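Local coordinates for protein arsenate reductase (arsC) (Archaeoglobus fulgidus, PDB 1Y1L) that probably reduces arsenate to arsenite in arsenic detoxification, at residues A[1-6]-A[30-35]. Sequence-based numbering, arbitrary orientation.
With CD (cadmium ion), chain K.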
loop_
_atom_site.group_PDB
_atom_site.type_symbol
_atom_site.label_atom_id
_atom_site.label_comp_id
_atom_site.label_asym_id
_atom_site.label_seq_id
_atom_site.Cartn_x
_atom_site.Cartn_y
_atom_site.Cartn_z
ATOM N N LYS A 1 6.603 16.813 15.490
ATOM C CA LYS A 1 5.168 16.492 15.752
ATOM C C LYS A 1 4.647 15.274 14.979
ATOM O O LYS A 1 5.209 14.895 13.947
ATOM C CB LYS A 1 4.292 17.709 15.453
ATOM C CG LYS A 1 4.529 18.316 14.103
ATOM C CD LYS A 1 3.614 19.499 13.877
ATOM C CE LYS A 1 3.788 20.067 12.469
ATOM N NZ LYS A 1 2.916 21.254 12.182
ATOM N N VAL A 2 3.575 14.671 15.494
ATOM C CA VAL A 2 2.935 13.491 14.896
ATOM C C VAL A 2 1.541 13.889 14.378
ATOM O O VAL A 2 1.015 14.925 14.783
ATOM C CB VAL A 2 2.842 12.357 15.957
ATOM C CG1 VAL A 2 2.184 12.880 17.204
ATOM C CG2 VAL A 2 2.094 11.171 15.433
ATOM N N LEU A 3 0.994 13.140 13.419
ATOM C CA LEU A 3 -0.340 13.433 12.881
ATOM C C LEU A 3 -1.223 12.211 13.032
ATOM O O LEU A 3 -0.899 11.130 12.533
ATOM C CB LEU A 3 -0.296 13.819 11.399
ATOM C CG LEU A 3 -1.435 14.685 10.837
ATOM C CD1 LEU A 3 -1.318 14.824 9.335
ATOM C CD2 LEU A 3 -2.765 14.096 11.153
ATOM N N PHE A 4 -2.334 12.387 13.742
ATOM C CA PHE A 4 -3.297 11.312 13.943
ATOM C C PHE A 4 -4.419 11.516 12.931
ATOM O O PHE A 4 -5.149 12.515 12.988
ATOM C CB PHE A 4 -3.852 11.358 15.353
ATOM C CG PHE A 4 -2.828 11.121 16.411
ATOM C CD1 PHE A 4 -2.139 12.185 16.981
ATOM C CD2 PHE A 4 -2.583 9.842 16.869
ATOM C CE1 PHE A 4 -1.214 11.974 18.005
ATOM C CE2 PHE A 4 -1.660 9.612 17.892
ATOM C CZ PHE A 4 -0.975 10.680 18.464
ATOM N N VAL A 5 -4.517 10.615 11.963
ATOM C CA VAL A 5 -5.556 10.745 10.963
ATOM C C VAL A 5 -6.449 9.523 10.899
ATOM O O VAL A 5 -5.993 8.393 11.042
ATOM C CB VAL A 5 -4.965 11.111 9.566
ATOM C CG1 VAL A 5 -3.537 10.652 9.462
ATOM C CG2 VAL A 5 -5.792 10.515 8.432
ATOM N N CYS A 6 -7.745 9.779 10.828
ATOM C CA CYS A 6 -8.737 8.726 10.709
ATOM C C CYS A 6 -9.641 9.163 9.552
ATOM O O CYS A 6 -9.313 10.108 8.822
ATOM C CB CYS A 6 -9.522 8.524 12.013
ATOM S SG CYS A 6 -11.014 9.548 12.146
ATOM N N GLU A 30 -1.171 16.771 16.022
ATOM C CA GLU A 30 -2.258 17.369 15.276
ATOM C C GLU A 30 -3.064 16.188 14.749
ATOM O O GLU A 30 -2.643 15.030 14.881
ATOM C CB GLU A 30 -1.736 18.213 14.109
ATOM C CG GLU A 30 -1.027 19.490 14.507
ATOM C CD GLU A 30 -1.002 20.511 13.378
ATOM O OE1 GLU A 30 -1.873 21.407 13.355
ATOM O OE2 GLU A 30 -0.124 20.414 12.497
ATOM N N SER A 31 -4.217 16.475 14.157
ATOM C CA SER A 31 -5.064 15.426 13.615
ATOM C C SER A 31 -5.693 15.854 12.299
ATOM O O SER A 31 -5.756 17.049 12.001
ATOM C CB SER A 31 -6.152 15.038 14.634
ATOM O OG SER A 31 -6.879 16.162 15.124
ATOM N N ALA A 32 -6.073 14.880 11.473
ATOM C CA ALA A 32 -6.729 15.167 10.194
ATOM C C ALA A 32 -7.594 13.985 9.765
ATOM O O ALA A 32 -7.445 12.878 10.297
ATOM C CB ALA A 32 -5.711 15.475 9.131
ATOM N N GLY A 33 -8.476 14.212 8.796
ATOM C CA GLY A 33 -9.334 13.142 8.330
ATOM C C GLY A 33 -9.430 13.008 6.823
ATOM O O GLY A 33 -9.122 13.928 6.072
ATOM N N VAL A 34 -9.846 11.836 6.376
ATOM C CA VAL A 34 -9.994 11.565 4.963
ATOM C C VAL A 34 -11.219 12.279 4.370
ATOM O O VAL A 34 -11.197 12.732 3.226
ATOM C CB VAL A 34 -10.091 10.051 4.749
ATOM C CG1 VAL A 34 -10.311 9.722 3.294
ATOM C CG2 VAL A 34 -8.829 9.388 5.239
ATOM N N GLU A 35 -12.280 12.414 5.155
ATOM C CA GLU A 35 -13.495 13.060 4.672
ATOM C C GLU A 35 -14.062 14.115 5.623
ATOM O O GLU A 35 -13.934 14.001 6.845
ATOM C CB GLU A 35 -14.546 11.998 4.408
ATOM C CG GLU A 35 -15.700 12.554 3.549
ATOM C CD GLU A 35 -16.927 11.723 3.858
ATOM O OE1 GLU A 35 -16.770 10.535 4.225
ATOM O OE2 GLU A 35 -18.047 12.275 3.761
HETATM CD CD CD K . -18.827 10.195 3.227
#
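Leu3 and Ala32 form the closely packed apolar middle of two neighbouring parallel strands: Leu3 CG stands anti to its backbone N (chi1 -155°), and its CD2 comes over the Ser31-Ala32 peptide and meets Ala32 CB at 3.8 Å. Val5 CB, on the same face, stands 4.4 Å from Ala32 CB. On the other face, Phe4, Ser31 and Cys6 turn toward helix 12-21, where the Phe4 ring meets Phe20 and Ser31 OG bonds to Glu17. The backbones are joined by five hydrogen bonds. The first two run from Glu30 N to Val2 O and, nearly straight at 173°, from Phe4 N to Glu30 O (2.9 Å). Ala32 N then bonds to Phe4 O, Cys6 N to Ala32 O, and Val34 N to Cys6 O (3.0 Å), the last just past the strand. The N-terminal end is looser and open to solvent: the extended Lys1 chain carries NZ to 3.2 Å from Glu30 OE2, above the carboxylate plane, in a salt bridge that Arg60 shares. At the other end, beyond the paired strands, Glu35 holds a cadmium ion with OE1 and OE2, each at 2.3 Å; His8 of the second subunit binds the same ion. Strands 2-6 and 29-33, linked through helix 12-21, make the first beta-alpha-beta crossover of the four-stranded parallel sheet characteristic of the low-molecular-weight phosphatase fold.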